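Local coordinates for protein fatty acid synthase 1, isoform A (Drosophila melanogaster, PDB 6FN6) that probably serves the synthesis of long-chain saturated fatty acids from acetyl-CoA and malonyl-CoA with NADPH, as the dehydratase-enoylreductase-ketoreductase modifying region of a multifunctional enzyme, at residues 457-462 / 484-489; 494-499 / 514-519. One frame throughout, in Å; residues are numbered along the deposited sequence.

Interaction 1: residues 457-462 / 484-489; sequences VVATEQ and VYVVCQ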
# COMPACT_ATOMS: atom_id res chain seq x y z
N VAL A 457 -76.01 19.78 -38.60
CA VAL A 457 -75.86 18.41 -38.13
C VAL A 457 -76.19 18.35 -36.64
O VAL A 457 -75.73 19.18 -35.86
CB VAL A 457 -74.45 17.87 -38.42
CG1 VAL A 457 -74.32 16.43 -37.93
CG2 VAL A 457 -74.14 17.96 -39.90
N VAL A 458 -76.96 17.33 -36.25
CA VAL A 458 -77.55 17.27 -34.92
C VAL A 458 -76.51 17.00 -33.83
O VAL A 458 -76.60 17.57 -32.75
CB VAL A 458 -78.65 16.20 -34.86
CG1 VAL A 458 -79.39 16.27 -33.53
CG2 VAL A 458 -79.63 16.37 -36.02
N ALA A 459 -75.56 16.11 -34.10
CA ALA A 459 -74.50 15.80 -33.15
C ALA A 459 -75.04 15.52 -31.75
O ALA A 459 -74.67 16.19 -30.78
CB ALA A 459 -73.48 16.93 -33.10
N THR A 460 -75.91 14.52 -31.64
CA THR A 460 -76.49 14.13 -30.36
C THR A 460 -76.13 12.68 -30.05
O THR A 460 -75.71 11.93 -30.93
CB THR A 460 -78.02 14.29 -30.37
OG1 THR A 460 -78.57 13.77 -29.15
CG2 THR A 460 -78.64 13.57 -31.56
N GLU A 461 -76.29 12.29 -28.79
CA GLU A 461 -75.92 10.94 -28.35
C GLU A 461 -77.03 9.93 -28.62
O GLU A 461 -76.79 8.72 -28.65
CB GLU A 461 -75.57 10.94 -26.86
CG GLU A 461 -76.78 11.08 -25.93
CD GLU A 461 -76.38 11.10 -24.47
OE1 GLU A 461 -75.20 10.85 -24.17
OE2 GLU A 461 -77.26 11.38 -23.62
N GLN A 462 -78.25 10.42 -28.83
CA GLN A 462 -79.38 9.54 -29.10
C GLN A 462 -79.25 8.93 -30.49
O GLN A 462 -79.76 7.84 -30.76
CB GLN A 462 -80.70 10.30 -28.97
CG GLN A 462 -80.92 11.39 -30.01
CD GLN A 462 -82.18 12.19 -29.75
OE1 GLN A 462 -83.05 11.76 -28.98
NE2 GLN A 462 -82.29 13.35 -30.38
N VAL A 484 -70.98 23.80 -42.86
CA VAL A 484 -71.69 22.86 -41.99
C VAL A 484 -71.67 23.33 -40.54
O VAL A 484 -70.60 23.58 -39.97
CB VAL A 484 -71.09 21.45 -42.11
CG1 VAL A 484 -71.85 20.46 -41.23
CG2 VAL A 484 -71.09 20.99 -43.56
N TYR A 485 -72.85 23.45 -39.95
CA TYR A 485 -72.97 23.82 -38.55
C TYR A 485 -73.22 22.58 -37.70
O TYR A 485 -74.26 21.93 -37.84
CB TYR A 485 -74.10 24.83 -38.33
CG TYR A 485 -73.79 26.22 -38.82
CD1 TYR A 485 -73.08 27.12 -38.03
CD2 TYR A 485 -74.22 26.65 -40.07
CE1 TYR A 485 -72.80 28.39 -38.47
CE2 TYR A 485 -73.94 27.92 -40.52
CZ TYR A 485 -73.23 28.79 -39.72
OH TYR A 485 -72.95 30.06 -40.17
N VAL A 486 -72.26 22.25 -36.85
CA VAL A 486 -72.40 21.12 -35.94
C VAL A 486 -72.97 21.64 -34.63
O VAL A 486 -72.32 22.40 -33.92
CB VAL A 486 -71.06 20.40 -35.72
CG1 VAL A 486 -71.26 19.10 -34.96
CG2 VAL A 486 -70.35 20.14 -37.05
N VAL A 487 -74.20 21.24 -34.32
CA VAL A 487 -74.89 21.75 -33.14
C VAL A 487 -74.92 20.68 -32.06
O VAL A 487 -75.42 19.58 -32.28
CB VAL A 487 -76.32 22.20 -33.50
CG1 VAL A 487 -77.04 22.74 -32.26
CG2 VAL A 487 -76.29 23.26 -34.59
N CYS A 488 -74.38 21.01 -30.89
CA CYS A 488 -74.35 20.08 -29.77
C CYS A 488 -74.96 20.72 -28.52
O CYS A 488 -74.24 21.29 -27.70
CB CYS A 488 -72.92 19.62 -29.48
SG CYS A 488 -72.79 18.45 -28.11
N GLN A 489 -76.28 20.64 -28.39
CA GLN A 489 -76.98 21.30 -27.29
C GLN A 489 -77.38 20.34 -26.18
O GLN A 489 -78.10 19.37 -26.40
CB GLN A 489 -78.23 22.00 -27.83
CG GLN A 489 -79.02 22.75 -26.77
CD GLN A 489 -80.02 23.73 -27.36
OE1 GLN A 489 -80.16 23.85 -28.57
NE2 GLN A 489 -80.74 24.44 -26.49
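Val-457 binds the strand 484-489 through both of its backbone polar groups. Its N-H donates to Tyr-485 O at 2.9 Å, and its carbonyl O receives Val-487 N at 3.0 Å. Between them the two hydrogen bonds bracket Val-486, the residue that pairs with Val-457 in a parallel bridge. Tyr-485 sends its ring away from this seam to a hydrogen bond between its OH and Arg-452, while the ring itself meets Phe-525. The pairing joins strands 454-457 and 483-489, which helix 466-480 connects in the beta-alpha-beta crossover of the Rossmann-like pseudo-ketoreductase fold; strand 454-457 lies at the outer end of the sheet within this chain. The side chains of Val-457 and Val-486 lie on one face of the sheet, and Val-484, two residues earlier, meets Val-457 there: its CG1 methyl, anti to the backbone N (chi1 -179°), stands 3.6 Å from Val-457 CG2. Leu-470 of the crossover helix packs against both Val-484 and Val-486. Beyond Val-457 the pairing gives way to a loop in which Ala-459 takes a left-handed backbone conformation. Ala-459 CB still points back to the strand, lying 3.6 Å from Val-486 CG1, with Trp-466 of the crossover helix also touching this methyl. Further along the strand, Ala-459 O lies 4.0 Å from Cys-488 SG, a van der Waals contact.

Interaction 2: residues 494-499 / 514-519; sequences FGAVGL and LVFVQD
In the beta-alpha-beta unit built from strand 483-489, helix 496-504 and strand 512-517, Ala-496 at the start of the helix rests its methyl on the ring of Phe-516 from the second strand. No hydrogen bond joins the two segments. Ala-496 CB stands 3.8 Å from the ring centroid, only 10° off the ring normal, a CH-pi contact over the centre of the face. Ala-496 CA covers the same ring nearer its rim, 3.8 Å from CE2. A chi1 of -164° sets Phe-516 CG anti to the backbone N, and the ring beyond it lies under Ala-496. At the edge of the ring, in its plane, lies the carbonyl O of Phe-494, near CZ. An alanine in place of Phe-516 would probably open a gap between helix start and strand, leaving the Ala-496 methyl without its aromatic face. Gly-495 is the N-cap of this crossover helix in the pseudo-ketoreductase fold, and its O accepts Leu-499 N at 3.1 Å in the first turn. That same O also receives a hydrogen bond from Ser-1079 OG of helix 1072-1090, so the helix start is held against the ketoreductase part of the chain as well. One turn further along, Leu-499 CD2 meets Leu-514 CD1 at 4.0 Å, the two side chains crossing at a slant. The other methyl of Leu-514, CD2, lies 3.9 Å from Ala-496 O. Val-544 of the next strand touches both Ala-496 and Phe-516.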
# COMPACT_ATOMS: atom_id res chain seq x y z
N PHE A 494 -69.75 14.96 -24.27
CA PHE A 494 -69.22 15.74 -25.37
C PHE A 494 -68.60 17.02 -24.84
O PHE A 494 -69.27 18.04 -24.71
CB PHE A 494 -70.31 16.06 -26.39
CG PHE A 494 -70.75 14.87 -27.21
CD1 PHE A 494 -69.84 14.16 -27.97
CD2 PHE A 494 -72.08 14.48 -27.21
CE1 PHE A 494 -70.25 13.07 -28.72
CE2 PHE A 494 -72.49 13.39 -27.96
CZ PHE A 494 -71.57 12.69 -28.71
N GLY A 495 -67.32 16.94 -24.51
CA GLY A 495 -66.56 18.11 -24.13
C GLY A 495 -66.32 18.96 -25.36
O GLY A 495 -65.99 18.42 -26.42
N ALA A 496 -66.46 20.27 -25.22
CA ALA A 496 -66.38 21.16 -26.37
C ALA A 496 -65.00 21.11 -27.02
O ALA A 496 -64.88 21.10 -28.25
CB ALA A 496 -66.72 22.59 -25.95
N VAL A 497 -63.96 21.06 -26.20
CA VAL A 497 -62.58 21.08 -26.70
C VAL A 497 -62.29 19.85 -27.55
O VAL A 497 -61.82 19.96 -28.68
CB VAL A 497 -61.58 21.19 -25.53
CG1 VAL A 497 -60.14 21.05 -26.02
CG2 VAL A 497 -61.76 22.52 -24.81
N GLY A 498 -62.58 18.67 -27.01
CA GLY A 498 -62.34 17.43 -27.72
C GLY A 498 -63.13 17.34 -29.01
O GLY A 498 -62.59 16.97 -30.05
N LEU A 499 -64.41 17.68 -28.93
CA LEU A 499 -65.30 17.61 -30.08
C LEU A 499 -64.83 18.54 -31.19
O LEU A 499 -64.92 18.20 -32.37
CB LEU A 499 -66.73 17.94 -29.67
CG LEU A 499 -67.79 17.80 -30.77
CD1 LEU A 499 -67.83 16.37 -31.30
CD2 LEU A 499 -69.16 18.23 -30.27
N LEU A 514 -68.67 24.81 -35.06
CA LEU A 514 -69.22 24.19 -33.86
C LEU A 514 -70.06 25.17 -33.04
O LEU A 514 -69.59 26.24 -32.64
CB LEU A 514 -68.10 23.63 -32.99
CG LEU A 514 -68.52 23.08 -31.62
CD1 LEU A 514 -69.53 21.95 -31.77
CD2 LEU A 514 -67.30 22.60 -30.86
N VAL A 515 -71.31 24.78 -32.78
CA VAL A 515 -72.21 25.55 -31.94
C VAL A 515 -72.53 24.74 -30.69
O VAL A 515 -73.39 23.86 -30.71
CB VAL A 515 -73.48 25.95 -32.71
CG1 VAL A 515 -74.39 26.82 -31.85
CG2 VAL A 515 -73.12 26.66 -34.00
N PHE A 516 -71.82 25.03 -29.61
CA PHE A 516 -71.91 24.26 -28.37
C PHE A 516 -72.71 25.01 -27.31
O PHE A 516 -72.33 26.10 -26.89
CB PHE A 516 -70.51 23.93 -27.85
CG PHE A 516 -70.49 22.84 -26.82
CD1 PHE A 516 -70.74 23.12 -25.49
CD2 PHE A 516 -70.19 21.54 -27.18
CE1 PHE A 516 -70.71 22.11 -24.54
CE2 PHE A 516 -70.15 20.53 -26.24
CZ PHE A 516 -70.42 20.82 -24.91
N VAL A 517 -73.82 24.42 -26.87
CA VAL A 517 -74.69 25.06 -25.89
C VAL A 517 -74.89 24.15 -24.68
O VAL A 517 -75.55 23.12 -24.78
CB VAL A 517 -76.05 25.43 -26.53
CG1 VAL A 517 -76.94 26.13 -25.52
CG2 VAL A 517 -75.84 26.30 -27.76
N GLN A 518 -74.34 24.56 -23.54
CA GLN A 518 -74.43 23.76 -22.33
C GLN A 518 -75.86 23.64 -21.83
O GLN A 518 -76.36 22.54 -21.60
CB GLN A 518 -73.55 24.35 -21.22
CG GLN A 518 -72.07 24.40 -21.55
CD GLN A 518 -71.22 24.73 -20.34
OE1 GLN A 518 -71.74 24.99 -19.25
NE2 GLN A 518 -69.90 24.72 -20.52
N ASP A 519 -76.53 24.78 -21.67
CA ASP A 519 -77.88 24.80 -21.13
C ASP A 519 -78.86 24.25 -22.16
O ASP A 519 -78.95 24.78 -23.27
CB ASP A 519 -78.27 26.22 -20.72
CG ASP A 519 -79.44 26.23 -19.75
OD1 ASP A 519 -80.03 25.16 -19.53
OD2 ASP A 519 -79.76 27.32 -19.22

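Overall arrangement
Both contacts are largely buried, with centres about 9 Å apart, and they share one sheet of the pseudo-ketoreductase fold, well away from the predicted dehydratase residues. Interaction 1 joins two strands edge to edge, so backbone hydrogen bonds carry it and methyl groups seal it; its 457-462 segment runs on into a loop with exposed residues. Interaction 2 seats a helix on the sheet, has no hydrogen bond across it and rests mainly on apolar side-chain contacts and a CH-pi contact. Strands 483-489 and 512-517 are neighbours, and probable hydrogen bonds from Val-515 N to Val-486 O and from Cys-488 N to Val-515 O tie the two together. Cys-488 serves both, since its side chain also touches Phe-494, Leu-499 and Phe-516.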